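Local coordinates for protein alkylhalidase CmlS (Streptomyces venezuelae, PDB 3I3L) that is a flavin-dependent halogenase of chloramphenicol biosynthesis, with its FAD covalently bound to an aspartate, at residues V62-P68 with H121-R127; K90-A94 with T106-A110; S210-L214 with I282-E287. All blocks are in the same frame, centred on the assembly; numbering follows the deposited sequence.

How the contacts relate
From the N terminus, 62-68 comes first, in the loop between strand 48-52 and helix 68-76. Strands 89-97 and 105-108 then form the hairpin of contact 2, which closes a short loop of its own before 121-127 returns to 62-68 and closes contact 1; contact 2 therefore nests within contact 1. Contact 3 follows in series, joining the end of strand 203-213 to the turn between helix 277-283 and strand 287-302. All three reach one large mixed sheet. Contacts 1 and 2 meet where strand 122-124 pairs with 89-97 and where Lys91 reaches Ser65; contacts 1 and 3 meet through Glu64 and Tyr211. Contacts 2 and 3 do not touch.

Contact 1: V62-P68 with H121-R127; sequences VGESLLP and HAVQVKR. With FAD (flavin-adenine dinucleotide), chain B.
Arg127 NH1 donates to Gly63 O (3.2 Å, 171° at the hydrogen), to FAD O4' (3.1 Å) and weakly to FAD O2'. Within the FAD-binding domain, this joins a cofactor-lining loop to the start of helix 127-140. The bond to Gly63 O lies in the guanidinium plane and uses a carbonyl lone pair. Bends at chi2 (-67°) and chi3 (-58°) curl the arginine chain round Gly63 O, so that NH2 meets the phosphate oxygen FAD O2A at 2.9 Å; NE makes a salt bridge with Asp131, a further restraint on how the guanidinium is turned. The guanidinium probably offsets part of the negative charge of the phosphate. Gly63, lacking a side chain, lays its CA close against the flavin ring.

Next along the chain, Ser65 holds the pyrimidine edge of the flavin by its backbone: Ser65 N donates to FAD O4, and FAD N3 donates to Ser65 O at 2.6 Å. Ser65 also forms a single beta bridge with Gln124, flanked by Val125 N to Glu64 O (2.9 Å) and Leu66 N to Val123 O (3.1 Å). The Leu66 side chain crosses that of Val125 at about a right angle, CD1 against CG1, and Leu66 CD1 also touches Val123 CG2, while Ala122 CB packs on Pro68 CD just where helix 68-76 begins. The carboxylate of buried Glu64 is held by Tyr211 and Ser247. Its OE2 also accepts from a water at 2.7 Å, and the same water accepts from Arg127 N.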
# COMPACT_ATOMS: atom_id res chain seq x y z
N VAL A 62 -4.51 9.45 -13.82
CA VAL A 62 -5.42 9.27 -12.73
C VAL A 62 -4.60 8.63 -11.61
O VAL A 62 -3.53 8.05 -11.88
CB VAL A 62 -6.60 8.33 -13.15
CG1 VAL A 62 -6.13 6.86 -13.25
CG2 VAL A 62 -7.79 8.50 -12.17
N GLY A 63 -5.07 8.77 -10.37
CA GLY A 63 -4.42 8.14 -9.18
C GLY A 63 -3.89 9.22 -8.29
O GLY A 63 -2.70 9.38 -8.19
N GLU A 64 -4.78 9.96 -7.66
CA GLU A 64 -4.48 11.29 -7.17
C GLU A 64 -4.32 11.44 -5.66
O GLU A 64 -3.87 12.52 -5.19
CB GLU A 64 -5.55 12.23 -7.69
CG GLU A 64 -5.52 12.28 -9.23
CD GLU A 64 -6.85 12.66 -9.83
OE1 GLU A 64 -7.89 12.07 -9.44
OE2 GLU A 64 -6.83 13.54 -10.73
N SER A 65 -4.66 10.41 -4.90
CA SER A 65 -4.71 10.57 -3.44
C SER A 65 -3.56 9.80 -2.82
O SER A 65 -3.45 8.54 -2.99
CB SER A 65 -6.07 10.11 -2.88
OG SER A 65 -6.15 10.22 -1.47
N LEU A 66 -2.69 10.54 -2.13
CA LEU A 66 -1.44 9.99 -1.60
C LEU A 66 -1.45 9.66 -0.12
O LEU A 66 -2.45 9.93 0.60
CB LEU A 66 -0.32 10.95 -1.94
CG LEU A 66 -0.23 11.36 -3.43
CD1 LEU A 66 1.05 12.15 -3.71
CD2 LEU A 66 -0.28 10.09 -4.30
N LEU A 67 -0.34 9.09 0.37
CA LEU A 67 -0.30 8.61 1.77
C LEU A 67 0.92 9.17 2.51
O LEU A 67 1.93 9.57 1.88
CB LEU A 67 -0.31 7.06 1.81
CG LEU A 67 -1.62 6.35 1.36
CD1 LEU A 67 -1.41 4.77 1.31
CD2 LEU A 67 -2.84 6.70 2.29
N PRO A 68 0.83 9.25 3.82
CA PRO A 68 1.93 9.77 4.66
C PRO A 68 3.25 9.07 4.40
O PRO A 68 4.31 9.72 4.44
CB PRO A 68 1.46 9.46 6.10
CG PRO A 68 -0.03 9.57 6.00
CD PRO A 68 -0.38 8.99 4.61
N HIS A 121 -0.30 13.49 7.83
CA HIS A 121 -1.21 13.79 6.76
C HIS A 121 -0.53 13.42 5.42
O HIS A 121 0.65 12.99 5.38
CB HIS A 121 -1.52 15.27 6.79
CG HIS A 121 -0.35 16.10 6.43
ND1 HIS A 121 0.64 16.43 7.34
CD2 HIS A 121 0.06 16.59 5.23
CE1 HIS A 121 1.60 17.11 6.72
NE2 HIS A 121 1.26 17.23 5.45
N ALA A 122 -1.30 13.50 4.32
CA ALA A 122 -0.69 13.45 3.02
C ALA A 122 -1.37 14.49 2.21
O ALA A 122 -1.88 15.48 2.77
CB ALA A 122 -0.76 12.02 2.35
N VAL A 123 -1.40 14.31 0.89
CA VAL A 123 -1.96 15.36 0.05
C VAL A 123 -2.67 14.73 -1.11
O VAL A 123 -2.56 13.51 -1.35
CB VAL A 123 -0.81 16.21 -0.53
CG1 VAL A 123 -0.12 17.02 0.57
CG2 VAL A 123 0.22 15.27 -1.26
N GLN A 124 -3.39 15.56 -1.84
CA GLN A 124 -4.04 15.16 -3.06
C GLN A 124 -3.33 15.94 -4.19
O GLN A 124 -2.93 17.07 -3.96
CB GLN A 124 -5.52 15.56 -3.03
CG GLN A 124 -6.21 15.42 -1.64
CD GLN A 124 -6.61 13.98 -1.36
OE1 GLN A 124 -7.49 13.71 -0.54
NE2 GLN A 124 -6.01 13.05 -2.09
N VAL A 125 -3.12 15.31 -5.36
CA VAL A 125 -2.38 15.98 -6.42
C VAL A 125 -3.00 15.80 -7.78
O VAL A 125 -3.77 14.88 -8.03
CB VAL A 125 -0.88 15.52 -6.50
CG1 VAL A 125 -0.20 15.58 -5.08
CG2 VAL A 125 -0.80 14.08 -7.05
N LYS A 126 -2.62 16.70 -8.67
CA LYS A 126 -2.81 16.52 -10.07
C LYS A 126 -1.56 15.80 -10.56
O LYS A 126 -0.44 16.33 -10.46
CB LYS A 126 -2.98 17.90 -10.71
CG LYS A 126 -3.30 17.89 -12.16
CD LYS A 126 -3.89 19.28 -12.61
CE LYS A 126 -5.43 19.17 -12.77
NZ LYS A 126 -6.04 20.48 -13.22
N ARG A 127 -1.74 14.55 -10.99
CA ARG A 127 -0.61 13.64 -11.26
C ARG A 127 0.33 14.14 -12.37
O ARG A 127 1.56 13.90 -12.30
CB ARG A 127 -1.09 12.22 -11.60
CG ARG A 127 -1.48 11.37 -10.39
CD ARG A 127 -0.26 11.01 -9.47
NE ARG A 127 0.74 10.29 -10.26
CZ ARG A 127 0.64 8.98 -10.57
NH1 ARG A 127 -0.42 8.26 -10.14
NH2 ARG A 127 1.57 8.42 -11.35
PA FAD B . 2.66 4.90 -13.77
O1A FAD B . 1.71 4.29 -14.77
O2A FAD B . 2.13 6.02 -12.94
O5B FAD B . 3.99 5.40 -14.57
C5B FAD B . 4.59 4.57 -15.55
C4B FAD B . 5.24 5.41 -16.68
O4B FAD B . 5.91 4.48 -17.57
C3B FAD B . 4.24 6.16 -17.51
O3B FAD B . 4.51 7.53 -17.45
C2B FAD B . 4.44 5.64 -18.94
O2B FAD B . 4.46 6.68 -19.87
C1B FAD B . 5.80 4.95 -18.89
N9A FAD B . 6.03 3.83 -19.78
C8A FAD B . 5.20 2.77 -20.01
N7A FAD B . 5.81 1.93 -20.88
C5A FAD B . 6.98 2.47 -21.27
C6A FAD B . 7.97 2.04 -22.14
N6A FAD B . 7.85 0.88 -22.77
N1A FAD B . 9.09 2.81 -22.27
C2A FAD B . 9.23 4.00 -21.61
N3A FAD B . 8.26 4.41 -20.75
C4A FAD B . 7.15 3.66 -20.58
N1 FAD B . -2.98 5.37 -6.53
C2 FAD B . -2.91 6.16 -5.39
O2 FAD B . -1.86 6.16 -4.76
N3 FAD B . -3.99 6.89 -4.97
C4 FAD B . -5.16 6.87 -5.67
O4 FAD B . -6.14 7.58 -5.26
C4X FAD B . -5.25 6.06 -6.80
N5 FAD B . -6.41 6.03 -7.53
C5X FAD B . -6.45 5.31 -8.70
C6 FAD B . -7.64 5.26 -9.45
C7 FAD B . -7.70 4.47 -10.57
C7M FAD B . -8.95 4.42 -11.41
C8 FAD B . -6.55 3.79 -10.97
C8M FAD B . -6.54 3.01 -12.22
C9 FAD B . -5.38 3.79 -10.21
C9A FAD B . -5.36 4.57 -9.07
N10 FAD B . -4.18 4.62 -8.37
C10 FAD B . -4.14 5.31 -7.22
C1' FAD B . -3.12 3.67 -8.81
C2' FAD B . -1.85 4.43 -9.13
O2' FAD B . -2.17 5.46 -9.98
C3' FAD B . -0.72 3.60 -9.68
O3' FAD B . -0.38 2.60 -8.74
C4' FAD B . 0.55 4.49 -9.91
O4' FAD B . 0.36 5.40 -10.96
C5' FAD B . 1.72 3.60 -10.31
O5' FAD B . 2.88 4.36 -10.46
P FAD B . 3.96 3.78 -11.45
O1P FAD B . 4.15 2.30 -11.17
O2P FAD B . 5.19 4.69 -11.47
O3P FAD B . 3.24 3.72 -12.90
O HOH W 1 -4.43 13.68 -11.97

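Contact 2: K90-A94 with T106-A110; sequences KKPSA and TFSFA
Phe109 CG stands anti to its own carbonyl carbon (chi1 -70°), which swings the ring back across the hairpin to Ser93, while Lys91 starts out extended (chi1 159°) and bends at chi3 to bring CE to the ring's rim. The motif is the antiparallel beta hairpin of strands 89-97 and 105-108. One face of the Phe109 ring takes a CH-pi contact from Ser93 CA, 4.1 Å from the ring centroid; Lys91 CE meets the edge in plane, 3.4 Å from Phe109 CE2. Beyond the ring, Lys91 NZ is hydrogen-bonded to Ser65 OG, a residue of the FAD site, so the aromatic rim flanks a lysine whose charged end is directed toward the cofactor pocket.

Cutting Phe109 back to an alanine would take away the ring, and would probably open a gap beside Ser93 CA and leave the Lys91 chain freer to turn away from Ser65.

Two backbone bonds link Ala94 and Phe107, the hydrogen-bonded pair: Phe107 N to Ala94 O at 2.7 Å and Ala94 N to Phe107 O at 3.2 Å. Ser93 and Ser108 form the neighbouring non-hydrogen-bonded pair. Where strand 89-97 is interrupted at Pro92, Phe109 N still reaches Pro92 O (3.0 Å), one further backbone bond just beyond the end of strand 105-108. There the chain turns in an ST turn, Ser108 OG accepting from Ala110 N at 3.0 Å and bonding Glu452 as well.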
# COMPACT_ATOMS: atom_id res chain seq x y z
N LYS A 90 -4.26 19.46 1.35
CA LYS A 90 -3.88 18.54 2.43
C LYS A 90 -4.97 17.51 2.76
O LYS A 90 -6.15 17.85 2.84
CB LYS A 90 -3.41 19.25 3.71
CG LYS A 90 -2.10 20.03 3.46
CD LYS A 90 -1.00 19.77 4.51
CE LYS A 90 0.42 19.47 3.84
NZ LYS A 90 0.81 20.47 2.78
N LYS A 91 -4.54 16.26 2.94
CA LYS A 91 -5.50 15.18 3.23
C LYS A 91 -5.30 14.66 4.63
O LYS A 91 -4.25 14.12 4.91
CB LYS A 91 -5.35 14.01 2.21
CG LYS A 91 -5.91 12.69 2.75
CD LYS A 91 -6.23 11.76 1.67
CE LYS A 91 -5.16 10.83 1.42
NZ LYS A 91 -5.72 9.39 1.16
N PRO A 92 -6.31 14.81 5.49
CA PRO A 92 -6.20 14.41 6.92
C PRO A 92 -6.43 12.94 7.15
O PRO A 92 -5.96 12.35 8.15
CB PRO A 92 -7.35 15.20 7.60
CG PRO A 92 -8.31 15.57 6.44
CD PRO A 92 -7.65 15.36 5.14
N SER A 93 -7.16 12.33 6.23
CA SER A 93 -7.78 11.02 6.44
C SER A 93 -8.45 10.47 5.18
O SER A 93 -8.40 11.08 4.12
CB SER A 93 -8.88 11.19 7.47
OG SER A 93 -9.80 12.16 7.00
N ALA A 94 -9.07 9.31 5.33
CA ALA A 94 -9.97 8.80 4.30
C ALA A 94 -11.31 8.52 4.98
O ALA A 94 -11.37 7.92 6.07
CB ALA A 94 -9.37 7.56 3.69
N THR A 106 -14.17 7.03 9.46
CA THR A 106 -13.01 7.74 8.96
C THR A 106 -11.70 7.13 9.47
O THR A 106 -11.58 6.87 10.68
CB THR A 106 -13.09 9.22 9.39
OG1 THR A 106 -14.18 9.84 8.71
CG2 THR A 106 -11.75 9.99 9.09
N PHE A 107 -10.75 6.93 8.55
CA PHE A 107 -9.40 6.47 8.91
C PHE A 107 -8.41 7.62 9.04
O PHE A 107 -7.94 8.14 8.03
CB PHE A 107 -8.88 5.43 7.90
CG PHE A 107 -7.51 4.85 8.27
CD1 PHE A 107 -7.29 4.21 9.51
CD2 PHE A 107 -6.43 4.95 7.40
CE1 PHE A 107 -6.03 3.69 9.85
CE2 PHE A 107 -5.14 4.39 7.74
CZ PHE A 107 -4.97 3.77 8.95
N SER A 108 -8.12 8.03 10.27
CA SER A 108 -7.29 9.21 10.55
C SER A 108 -5.85 8.92 10.25
O SER A 108 -5.39 7.80 10.49
CB SER A 108 -7.38 9.63 12.02
OG SER A 108 -6.51 10.74 12.25
N PHE A 109 -5.16 9.91 9.71
CA PHE A 109 -3.69 9.76 9.48
C PHE A 109 -2.84 10.20 10.71
O PHE A 109 -1.59 10.11 10.70
CB PHE A 109 -3.24 10.46 8.18
CG PHE A 109 -3.73 9.79 6.93
CD1 PHE A 109 -4.07 8.47 6.92
CD2 PHE A 109 -3.88 10.49 5.77
CE1 PHE A 109 -4.55 7.87 5.79
CE2 PHE A 109 -4.35 9.87 4.62
CZ PHE A 109 -4.70 8.57 4.64
N ALA A 110 -3.54 10.65 11.77
CA ALA A 110 -2.94 10.98 13.08
C ALA A 110 -1.83 10.01 13.45
O ALA A 110 -2.03 8.76 13.37
CB ALA A 110 -3.99 10.89 14.15

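Contact 3: S210-L214 with I282-E287; sequences SYFKL and ILGGAE
Phe212 turns one ring face to Leu283, whose CD2 sits over the ring near its margin, 4.2 Å from its plane, while Ala286 O lies at the ring's edge. Leu214 meets Leu283 at about a right angle, its CD2 4.0 Å from Leu283 CD1. Leu214 CG is anti to the backbone N (chi1 173°), which sends both methyls toward the end of helix 277-283: CD1 touches Leu283 O and CD2 touches Ile282 O, each at 3.7 Å. Ala286 CB touches Leu214 CB and, more closely, Lys213 O (3.3 Å).

Where the helix ends, Leu283 to Ala286 form a type I' turn, with glycines at its two central positions, both with positive phi. The turn delivers Glu287 to the strand, and Lys213 N donates to Glu287 O (2.8 Å, 166° at the hydrogen). The side chains of this pair cross obliquely, with Lys213 NZ 4.2 Å from Glu287 OE1, too far apart for a salt bridge. The contact thus ties helix 277-283 to the end of strand 203-213, which runs between strands 245-253 and 287-302; Leu273 of helix 265-273 packs on both Phe212 and Leu283.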
# COMPACT_ATOMS: atom_id res chain seq x y z
N SER A 210 -14.54 11.53 -13.90
CA SER A 210 -14.51 12.88 -14.44
C SER A 210 -14.26 13.87 -13.30
O SER A 210 -14.01 13.44 -12.16
CB SER A 210 -15.84 13.19 -15.16
OG SER A 210 -15.79 14.40 -15.95
N TYR A 211 -14.34 15.18 -13.60
CA TYR A 211 -14.09 16.22 -12.60
C TYR A 211 -15.27 17.17 -12.48
O TYR A 211 -16.01 17.37 -13.42
CB TYR A 211 -12.77 16.94 -12.92
CG TYR A 211 -11.57 15.99 -12.88
CD1 TYR A 211 -10.78 15.90 -11.76
CD2 TYR A 211 -11.27 15.17 -13.95
CE1 TYR A 211 -9.72 15.02 -11.72
CE2 TYR A 211 -10.23 14.29 -13.91
CZ TYR A 211 -9.44 14.24 -12.78
OH TYR A 211 -8.39 13.35 -12.69
N PHE A 212 -15.43 17.74 -11.29
CA PHE A 212 -16.49 18.67 -10.98
C PHE A 212 -15.92 19.91 -10.31
O PHE A 212 -14.97 19.82 -9.55
CB PHE A 212 -17.56 18.04 -10.09
CG PHE A 212 -18.39 16.99 -10.78
CD1 PHE A 212 -19.60 17.33 -11.38
CD2 PHE A 212 -17.96 15.65 -10.82
CE1 PHE A 212 -20.40 16.33 -12.05
CE2 PHE A 212 -18.74 14.67 -11.49
CZ PHE A 212 -19.96 15.01 -12.10
N LYS A 213 -16.55 21.05 -10.58
CA LYS A 213 -16.30 22.29 -9.86
C LYS A 213 -17.21 22.30 -8.64
O LYS A 213 -18.43 22.34 -8.77
CB LYS A 213 -16.56 23.50 -10.76
CG LYS A 213 -16.50 24.88 -10.06
CD LYS A 213 -15.61 25.88 -10.84
CE LYS A 213 -16.24 26.32 -12.15
NZ LYS A 213 -17.19 27.47 -11.93
N LEU A 214 -16.60 22.23 -7.46
CA LEU A 214 -17.32 22.06 -6.22
C LEU A 214 -16.32 22.38 -5.13
O LEU A 214 -15.16 21.99 -5.23
CB LEU A 214 -17.77 20.59 -6.06
CG LEU A 214 -18.40 20.21 -4.70
CD1 LEU A 214 -19.77 20.88 -4.49
CD2 LEU A 214 -18.50 18.71 -4.55
N ILE A 282 -23.66 15.02 -1.94
CA ILE A 282 -22.54 15.98 -1.78
C ILE A 282 -22.20 16.79 -3.03
O ILE A 282 -21.68 17.90 -2.94
CB ILE A 282 -21.27 15.42 -1.07
CG1 ILE A 282 -20.05 15.47 -1.97
CG2 ILE A 282 -21.48 14.07 -0.38
CD1 ILE A 282 -20.17 14.64 -3.21
N LEU A 283 -22.52 16.23 -4.19
CA LEU A 283 -22.28 16.88 -5.44
C LEU A 283 -23.24 18.08 -5.61
O LEU A 283 -22.82 19.23 -5.70
CB LEU A 283 -22.46 15.85 -6.56
CG LEU A 283 -21.31 15.65 -7.55
CD1 LEU A 283 -19.98 15.97 -6.99
CD2 LEU A 283 -21.29 14.25 -8.11
N GLY A 284 -24.54 17.79 -5.66
CA GLY A 284 -25.56 18.84 -5.65
C GLY A 284 -25.41 19.93 -6.71
O GLY A 284 -25.09 21.10 -6.41
N GLY A 285 -25.66 19.53 -7.95
CA GLY A 285 -25.76 20.50 -9.05
C GLY A 285 -24.43 21.09 -9.52
O GLY A 285 -24.42 21.84 -10.52
N ALA A 286 -23.33 20.75 -8.82
CA ALA A 286 -21.98 21.13 -9.21
C ALA A 286 -21.82 20.89 -10.69
O ALA A 286 -22.51 20.05 -11.26
CB ALA A 286 -20.96 20.31 -8.44
N GLU A 287 -20.91 21.62 -11.32
CA GLU A 287 -20.70 21.54 -12.75
C GLU A 287 -19.59 20.55 -13.14
O GLU A 287 -18.48 20.62 -12.62
CB GLU A 287 -20.37 22.93 -13.30
CG GLU A 287 -20.48 23.05 -14.83
CD GLU A 287 -19.64 24.22 -15.46
OE1 GLU A 287 -19.25 25.17 -14.71
OE2 GLU A 287 -19.37 24.17 -16.70